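Local coordinates for protein methyltransferase (Pyrococcus horikoshii, PDB 1IXK) that probably transfers a methyl group from S-adenosyl-L-methionine to carbon 5 of cytidine in tRNA, at residues L43-R48 / F80-E85; P118-A123 / E187-L192. All coordinates share one frame; numbering follows the deposited sequence.

Contact 1. Residues L43-R48 / F80-E85; sequences LPRCFR and FCLTRE
In the four-stranded antiparallel sheet of the N-terminal domain, Cys46 and Cys81 join the two central strands, 46-49 and 79-82, by a cross-strand disulfide. The two cysteines form a non-hydrogen-bonded pair, whose CA atoms lie only 3.9 Å apart; this closeness lets Cys46 SG reach Cys81 SG at 2.0 Å, with a C-S-S-C torsion of 93°, near the relaxed right angle. The next pair, Phe47 and Phe80, is hydrogen-bonded through both backbone N-H groups, and a further bond runs from Leu82 N to Arg45 O at 2.9 Å. Where the strands part, a water accepts from Arg45 N and donates to Leu82 O.

The phenylalanines occupy the opposite face of the sheet, where helix 56-65 covers them and Phe70 meets both rings edge-to-face. Their planes are nearly parallel but slid apart, so the main touch is a CH-pi contact: Phe80 CB sits over one face of the Phe47 ring, 4.0 Å from its centroid. Leu82 uses its two branches separately, as suits a branched apolar residue: CD2 lies at the edge of that ring, and CD1 rests against the aliphatic Arg45 CG.

Farther out, Arg45 and Glu85 use long, charged side chains at a solvent-facing margin. Glu85 OE2 accepts from Ile89 N, while the Arg45 chain bends at chi3 (-71°), which sets NE, and from the guanidinium beyond it NH1 meets Glu85 OE1 at 3.2 Å in a weakly hydrogen-bonded salt bridge.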
ATOM      1  N   LEU A  43      -2.227 -12.563  -9.485  1.00 25.14           N
ATOM      2  CA  LEU A  43      -1.061 -11.703  -9.633  1.00 25.29           C
ATOM      3  C   LEU A  43       0.196 -12.564  -9.612  1.00 24.57           C
ATOM      4  O   LEU A  43       0.188 -13.677  -9.081  1.00 22.04           O
ATOM      5  CB  LEU A  43      -0.995 -10.694  -8.484  1.00 26.69           C
ATOM      6  CG  LEU A  43      -2.144  -9.693  -8.358  1.00 28.40           C
ATOM      7  CD1 LEU A  43      -1.954  -8.860  -7.100  1.00 29.59           C
ATOM      8  CD2 LEU A  43      -2.194  -8.805  -9.599  1.00 30.13           C
ATOM      9  N   PRO A  44       1.289 -12.067 -10.208  1.00 23.78           N
ATOM     10  CA  PRO A  44       2.544 -12.821 -10.226  1.00 23.22           C
ATOM     11  C   PRO A  44       3.059 -12.848  -8.792  1.00 21.86           C
ATOM     12  O   PRO A  44       2.595 -12.074  -7.957  1.00 21.35           O
ATOM     13  CB  PRO A  44       3.444 -11.976 -11.125  1.00 25.18           C
ATOM     14  CG  PRO A  44       2.472 -11.219 -11.994  1.00 26.75           C
ATOM     15  CD  PRO A  44       1.404 -10.841 -11.015  1.00 25.69           C
ATOM     16  N   ARG A  45       3.997 -13.737  -8.496  1.00 20.58           N
ATOM     17  CA  ARG A  45       4.566 -13.796  -7.156  1.00 20.18           C
ATOM     18  C   ARG A  45       5.783 -12.872  -7.173  1.00 18.04           C
ATOM     19  O   ARG A  45       6.672 -13.026  -8.010  1.00 17.28           O
ATOM     20  CB  ARG A  45       4.980 -15.233  -6.810  1.00 22.82           C
ATOM     21  CG  ARG A  45       5.566 -15.392  -5.419  1.00 26.28           C
ATOM     22  CD  ARG A  45       5.709 -16.854  -5.000  1.00 32.06           C
ATOM     23  NE  ARG A  45       4.420 -17.492  -4.741  1.00 36.64           N
ATOM     24  CZ  ARG A  45       3.642 -18.031  -5.677  1.00 39.38           C
ATOM     25  NH1 ARG A  45       4.016 -18.023  -6.951  1.00 40.60           N
ATOM     26  NH2 ARG A  45       2.477 -18.573  -5.337  1.00 39.58           N
ATOM     27  N   CYS A  46       5.814 -11.900  -6.267  1.00 17.23           N
ATOM     28  CA  CYS A  46       6.926 -10.954  -6.220  1.00 15.54           C
ATOM     29  C   CYS A  46       7.663 -11.011  -4.888  1.00 15.17           C
ATOM     30  O   CYS A  46       7.123 -11.474  -3.880  1.00 13.38           O
ATOM     31  CB  CYS A  46       6.421  -9.526  -6.456  1.00 17.04           C
ATOM     32  SG  CYS A  46       5.282  -9.307  -7.863  1.00 21.60           S
ATOM     33  N   PHE A  47       8.906 -10.542  -4.881  1.00 14.92           N
ATOM     34  CA  PHE A  47       9.679 -10.548  -3.647  1.00 14.55           C
ATOM     35  C   PHE A  47      10.509  -9.285  -3.509  1.00 13.45           C
ATOM     36  O   PHE A  47      10.796  -8.603  -4.488  1.00 12.18           O
ATOM     37  CB  PHE A  47      10.588 -11.788  -3.590  1.00 16.39           C
ATOM     38  CG  PHE A  47      11.653 -11.817  -4.653  1.00 18.52           C
ATOM     39  CD1 PHE A  47      12.844 -11.114  -4.488  1.00 17.89           C
ATOM     40  CD2 PHE A  47      11.451 -12.522  -5.835  1.00 18.43           C
ATOM     41  CE1 PHE A  47      13.814 -11.111  -5.485  1.00 19.91           C
ATOM     42  CE2 PHE A  47      12.420 -12.524  -6.843  1.00 19.93           C
ATOM     43  CZ  PHE A  47      13.603 -11.818  -6.668  1.00 18.07           C
ATOM     44  N   ARG A  48      10.897  -8.998  -2.274  1.00 12.89           N
ATOM     45  CA  ARG A  48      11.697  -7.831  -1.950  1.00 14.88           C
ATOM     46  C   ARG A  48      13.003  -8.308  -1.337  1.00 13.72           C
ATOM     47  O   ARG A  48      13.003  -9.155  -0.450  1.00 14.81           O
ATOM     48  CB  ARG A  48      10.942  -6.968  -0.940  1.00 15.38           C
ATOM     49  CG  ARG A  48      11.712  -5.783  -0.391  1.00 19.38           C
ATOM     50  CD  ARG A  48      10.977  -5.214   0.813  1.00 15.48           C
ATOM     51  NE  ARG A  48      11.405  -5.812   2.073  1.00 16.89           N
ATOM     52  CZ  ARG A  48      10.589  -6.124   3.076  1.00 16.15           C
ATOM     53  NH1 ARG A  48      11.082  -6.650   4.187  1.00 16.65           N
ATOM     54  NH2 ARG A  48       9.277  -5.940   2.964  1.00 14.97           N
ATOM     55  N   PHE A  80      11.138  -7.353  -7.095  1.00 13.50           N
ATOM     56  CA  PHE A  80      11.142  -8.078  -8.361  1.00 14.40           C
ATOM     57  C   PHE A  80       9.942  -9.014  -8.406  1.00 15.08           C
ATOM     58  O   PHE A  80       9.483  -9.487  -7.367  1.00 16.60           O
ATOM     59  CB  PHE A  80      12.423  -8.915  -8.475  1.00 15.23           C
ATOM     60  CG  PHE A  80      13.683  -8.106  -8.417  1.00 14.41           C
ATOM     61  CD1 PHE A  80      14.277  -7.638  -9.583  1.00 16.41           C
ATOM     62  CD2 PHE A  80      14.274  -7.803  -7.192  1.00 14.88           C
ATOM     63  CE1 PHE A  80      15.445  -6.879  -9.530  1.00 15.73           C
ATOM     64  CE2 PHE A  80      15.437  -7.044  -7.129  1.00 14.86           C
ATOM     65  CZ  PHE A  80      16.025  -6.581  -8.297  1.00 15.00           C
ATOM     66  N   CYS A  81       9.431  -9.274  -9.606  1.00 15.44           N
ATOM     67  CA  CYS A  81       8.314 -10.192  -9.763  1.00 16.99           C
ATOM     68  C   CYS A  81       8.779 -11.350 -10.649  1.00 17.01           C
ATOM     69  O   CYS A  81       9.382 -11.152 -11.707  1.00 14.45           O
ATOM     70  CB  CYS A  81       7.091  -9.487 -10.360  1.00 19.94           C
ATOM     71  SG  CYS A  81       6.332  -8.242  -9.247  1.00 23.69           S
ATOM     72  N   LEU A  82       8.511 -12.561 -10.187  1.00 17.32           N
ATOM     73  CA  LEU A  82       8.925 -13.772 -10.889  1.00 18.55           C
ATOM     74  C   LEU A  82       8.313 -14.023 -12.261  1.00 19.53           C
ATOM     75  O   LEU A  82       7.110 -13.842 -12.466  1.00 18.20           O
ATOM     76  CB  LEU A  82       8.665 -14.976  -9.989  1.00 17.63           C
ATOM     77  CG  LEU A  82       9.550 -15.026  -8.751  1.00 18.74           C
ATOM     78  CD1 LEU A  82       8.906 -15.889  -7.675  1.00 17.76           C
ATOM     79  CD2 LEU A  82      10.926 -15.569  -9.153  1.00 18.45           C
ATOM     80  N   THR A  83       9.163 -14.442 -13.197  1.00 21.57           N
ATOM     81  CA  THR A  83       8.751 -14.770 -14.556  1.00 21.55           C
ATOM     82  C   THR A  83       9.089 -16.240 -14.786  1.00 23.45           C
ATOM     83  O   THR A  83       8.556 -16.881 -15.691  1.00 22.96           O
ATOM     84  CB  THR A  83       9.477 -13.904 -15.600  1.00 21.86           C
ATOM     85  OG1 THR A  83      10.893 -14.002 -15.411  1.00 21.15           O
ATOM     86  CG2 THR A  83       9.049 -12.451 -15.464  1.00 23.35           C
ATOM     87  N   ARG A  84       9.989 -16.761 -13.959  1.00 22.71           N
ATOM     88  CA  ARG A  84      10.378 -18.168 -14.021  1.00 24.26           C
ATOM     89  C   ARG A  84      10.658 -18.629 -12.603  1.00 23.47           C
ATOM     90  O   ARG A  84      11.616 -18.190 -11.968  1.00 22.74           O
ATOM     91  CB  ARG A  84      11.634 -18.384 -14.871  1.00 24.35           C
ATOM     92  CG  ARG A  84      11.967 -19.872 -15.096  1.00 23.65           C
ATOM     93  CD  ARG A  84      13.151 -20.047 -16.043  1.00 25.24           C
ATOM     94  NE  ARG A  84      13.261 -21.405 -16.579  1.00 24.97           N
ATOM     95  CZ  ARG A  84      13.759 -22.450 -15.921  1.00 26.15           C
ATOM     96  NH1 ARG A  84      13.806 -23.641 -16.512  1.00 25.13           N
ATOM     97  NH2 ARG A  84      14.222 -22.314 -14.684  1.00 23.14           N
ATOM     98  N   GLU A  85       9.805 -19.507 -12.103  1.00 24.09           N
ATOM     99  CA  GLU A  85       9.964 -20.022 -10.758  1.00 24.29           C
ATOM    100  C   GLU A  85      10.123 -21.522 -10.880  1.00 26.94           C
ATOM    101  O   GLU A  85       9.150 -22.266 -10.713  1.00 26.81           O
ATOM    102  CB  GLU A  85       8.727 -19.702  -9.922  1.00 24.54           C
ATOM    103  CG  GLU A  85       8.960 -19.749  -8.428  1.00 24.45           C
ATOM    104  CD  GLU A  85       7.724 -19.352  -7.643  1.00 25.22           C
ATOM    105  OE1 GLU A  85       6.767 -18.840  -8.262  1.00 25.76           O
ATOM    106  OE2 GLU A  85       7.713 -19.544  -6.410  1.00 24.86           O
TER
HETATM  107  O   HOH W   1       5.122 -14.981 -10.917  1.00 33.46           O

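Contact 2. Residues P118-A123 / E187-L192; sequences PGEIVA and EFDKIL
A parallel strand pairing in the Rossmann-like methyltransferase sheet brings Val122 beside Lys190 and Ala123 beside Ile191. Lys190 O accepts from Ala123 N, and Ala123 O from Leu192 N at 2.8 Å. At the entry to the pairing, Ile121 O takes two N-H groups, from Asp189 N at 2.8 Å and, weakly, from Lys190 N.

Asp189 also stands in for a backbone acceptor: its OD2 receives Ile121 N at 2.8 Å, almost straight at 173° and on the anti side of the carboxylate, while OD1 forms a salt bridge with Lys237. The Glu120 carboxylate stacks against that of Asp189, their planes 12° apart; Lys237 and Lys190 probably offset the repulsion.

On the face bearing Ala123, the Phe188 ring lies beneath its methyl, with CB 3.8 Å from the ring centroid in a CH-pi contact. Alanine's small side chain lets the ring come this close, while Ile121 CG2 meets Phe188 CD1. On the other face, Lys190 CB packs on Val122 CG2. The lysine chain then bends at chi2 and again at chi4 (-53°), the torsion that places NZ, and NZ meets the syn lone pair of Glu120 OE1 at 2.7 Å.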
ATOM      1  N   PRO A 118      17.479   6.754   8.103  1.00 14.92           N
ATOM      2  CA  PRO A 118      18.055   6.221   9.339  1.00 15.30           C
ATOM      3  C   PRO A 118      17.973   7.267  10.452  1.00 15.40           C
ATOM      4  O   PRO A 118      18.301   8.435  10.233  1.00 15.28           O
ATOM      5  CB  PRO A 118      19.496   5.920   8.938  1.00 15.79           C
ATOM      6  CG  PRO A 118      19.351   5.484   7.515  1.00 15.51           C
ATOM      7  CD  PRO A 118      18.370   6.505   6.955  1.00 15.75           C
ATOM      8  N   GLY A 119      17.516   6.851  11.629  1.00 13.68           N
ATOM      9  CA  GLY A 119      17.427   7.763  12.757  1.00 14.69           C
ATOM     10  C   GLY A 119      16.083   8.437  12.981  1.00 14.22           C
ATOM     11  O   GLY A 119      15.851   9.033  14.033  1.00 13.39           O
ATOM     12  N   GLU A 120      15.183   8.349  12.011  1.00 13.07           N
ATOM     13  CA  GLU A 120      13.889   8.998  12.171  1.00 12.98           C
ATOM     14  C   GLU A 120      12.917   8.229  13.059  1.00 13.07           C
ATOM     15  O   GLU A 120      13.079   7.031  13.281  1.00 12.71           O
ATOM     16  CB  GLU A 120      13.252   9.251  10.801  1.00 15.50           C
ATOM     17  CG  GLU A 120      14.053  10.198   9.925  1.00 16.37           C
ATOM     18  CD  GLU A 120      13.262  10.691   8.732  1.00 19.75           C
ATOM     19  OE1 GLU A 120      12.702   9.849   7.999  1.00 18.03           O
ATOM     20  OE2 GLU A 120      13.203  11.922   8.524  1.00 20.55           O
ATOM     21  N   ILE A 121      11.917   8.944  13.572  1.00 12.98           N
ATOM     22  CA  ILE A 121      10.877   8.370  14.421  1.00 14.52           C
ATOM     23  C   ILE A 121       9.692   8.146  13.493  1.00 13.59           C
ATOM     24  O   ILE A 121       9.063   9.098  13.026  1.00 12.86           O
ATOM     25  CB  ILE A 121      10.487   9.341  15.543  1.00 15.77           C
ATOM     26  CG1 ILE A 121      11.741   9.741  16.324  1.00 17.08           C
ATOM     27  CG2 ILE A 121       9.460   8.696  16.469  1.00 16.23           C
ATOM     28  CD1 ILE A 121      12.546   8.556  16.845  1.00 21.65           C
ATOM     29  N   VAL A 122       9.386   6.879  13.244  1.00 11.46           N
ATOM     30  CA  VAL A 122       8.339   6.499  12.301  1.00 11.57           C
ATOM     31  C   VAL A 122       7.248   5.624  12.901  1.00 10.23           C
ATOM     32  O   VAL A 122       7.485   4.910  13.868  1.00  8.00           O
ATOM     33  CB  VAL A 122       8.984   5.735  11.115  1.00 10.96           C
ATOM     34  CG1 VAL A 122       7.942   5.351  10.085  1.00 13.43           C
ATOM     35  CG2 VAL A 122      10.078   6.598  10.479  1.00 14.00           C
ATOM     36  N   ALA A 123       6.052   5.703  12.325  1.00 11.36           N
ATOM     37  CA  ALA A 123       4.935   4.882  12.768  1.00 12.23           C
ATOM     38  C   ALA A 123       4.245   4.217  11.583  1.00 11.73           C
ATOM     39  O   ALA A 123       4.062   4.832  10.534  1.00 11.49           O
ATOM     40  CB  ALA A 123       3.922   5.728  13.548  1.00 13.88           C
ATOM     41  N   GLU A 187       6.172  12.580  18.908  1.00 21.66           N
ATOM     42  CA  GLU A 187       6.051  13.371  17.682  1.00 22.64           C
ATOM     43  C   GLU A 187       6.790  12.590  16.599  1.00 19.00           C
ATOM     44  O   GLU A 187       7.952  12.238  16.773  1.00 18.61           O
ATOM     45  CB  GLU A 187       6.697  14.748  17.867  1.00 26.14           C
ATOM     46  CG  GLU A 187       8.148  14.693  18.341  1.00 34.29           C
ATOM     47  CD  GLU A 187       8.294  14.067  19.718  1.00 37.94           C
ATOM     48  OE1 GLU A 187       7.781  14.653  20.697  1.00 41.71           O
ATOM     49  OE2 GLU A 187       8.918  12.989  19.825  1.00 40.78           O
ATOM     50  N   PHE A 188       6.121  12.334  15.481  1.00 16.20           N
ATOM     51  CA  PHE A 188       6.711  11.544  14.404  1.00 14.77           C
ATOM     52  C   PHE A 188       7.258  12.307  13.211  1.00 13.19           C
ATOM     53  O   PHE A 188       6.720  13.338  12.824  1.00 14.28           O
ATOM     54  CB  PHE A 188       5.679  10.527  13.901  1.00 14.80           C
ATOM     55  CG  PHE A 188       5.335   9.473  14.910  1.00 13.42           C
ATOM     56  CD1 PHE A 188       6.066   8.288  14.974  1.00 13.95           C
ATOM     57  CD2 PHE A 188       4.302   9.673  15.817  1.00 15.65           C
ATOM     58  CE1 PHE A 188       5.775   7.321  15.934  1.00 13.92           C
ATOM     59  CE2 PHE A 188       4.002   8.711  16.784  1.00 14.71           C
ATOM     60  CZ  PHE A 188       4.742   7.530  16.838  1.00 16.41           C
ATOM     61  N   ASP A 189       8.328  11.772  12.626  1.00 11.79           N
ATOM     62  CA  ASP A 189       8.934  12.355  11.433  1.00 10.76           C
ATOM     63  C   ASP A 189       8.172  11.846  10.214  1.00 10.86           C
ATOM     64  O   ASP A 189       7.936  12.589   9.261  1.00 10.99           O
ATOM     65  CB  ASP A 189      10.397  11.910  11.268  1.00 10.47           C
ATOM     66  CG  ASP A 189      11.312  12.473  12.333  1.00 13.39           C
ATOM     67  OD1 ASP A 189      11.324  13.708  12.512  1.00 13.87           O
ATOM     68  OD2 ASP A 189      12.029  11.678  12.978  1.00 12.96           O
ATOM     69  N   LYS A 190       7.808  10.565  10.248  1.00 10.54           N
ATOM     70  CA  LYS A 190       7.117   9.916   9.131  1.00 10.86           C
ATOM     71  C   LYS A 190       6.012   8.978   9.608  1.00 11.30           C
ATOM     72  O   LYS A 190       6.155   8.313  10.638  1.00 10.15           O
ATOM     73  CB  LYS A 190       8.107   9.078   8.317  1.00 11.69           C
ATOM     74  CG  LYS A 190       9.300   9.817   7.740  1.00 15.46           C
ATOM     75  CD  LYS A 190       8.907  10.672   6.570  1.00 15.98           C
ATOM     76  CE  LYS A 190      10.058  10.806   5.581  1.00 19.33           C
ATOM     77  NZ  LYS A 190      11.312  11.277   6.210  1.00 20.63           N
ATOM     78  N   ILE A 191       4.923   8.921   8.848  1.00  8.38           N
ATOM     79  CA  ILE A 191       3.810   8.037   9.178  1.00  9.49           C
ATOM     80  C   ILE A 191       3.327   7.282   7.948  1.00  8.45           C
ATOM     81  O   ILE A 191       3.123   7.869   6.889  1.00  8.00           O
ATOM     82  CB  ILE A 191       2.621   8.824   9.771  1.00 10.94           C
ATOM     83  CG1 ILE A 191       3.043   9.447  11.102  1.00 12.97           C
ATOM     84  CG2 ILE A 191       1.408   7.893   9.955  1.00 11.80           C
ATOM     85  CD1 ILE A 191       1.955  10.189  11.809  1.00 18.73           C
ATOM     86  N   LEU A 192       3.163   5.972   8.091  1.00  9.51           N
ATOM     87  CA  LEU A 192       2.671   5.146   6.999  1.00 10.37           C
ATOM     88  C   LEU A 192       1.241   4.747   7.352  1.00 11.08           C
ATOM     89  O   LEU A 192       1.015   4.061   8.346  1.00  9.52           O
ATOM     90  CB  LEU A 192       3.526   3.882   6.835  1.00  9.86           C
ATOM     91  CG  LEU A 192       3.225   3.042   5.583  1.00 12.42           C
ATOM     92  CD1 LEU A 192       3.638   3.832   4.336  1.00 13.91           C
ATOM     93  CD2 LEU A 192       3.987   1.718   5.637  1.00 13.79           C
TER

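The two contacts come in series along the chain and belong to different sheets: contact 1 joins the central strands of the antiparallel N-terminal sheet, and contact 2 joins parallel strands 121-124 and 188-194 of the mixed Rossmann-like sheet. Their centres are 30 Å apart and their nearest atoms about 10 Å, without touching. The predicted S-adenosyl-L-methionine site links them spatially. Arg48, ending the first segment of contact 1, hydrogen-bonds Gly131 O, whereas the Leu192 side chain of contact 2 comes about 4 Å from those of Lys132 and Asp194. The N-terminal domain thus docks beside the loop expected to hold the cofactor, and contact 2 pairs strands leading into that site.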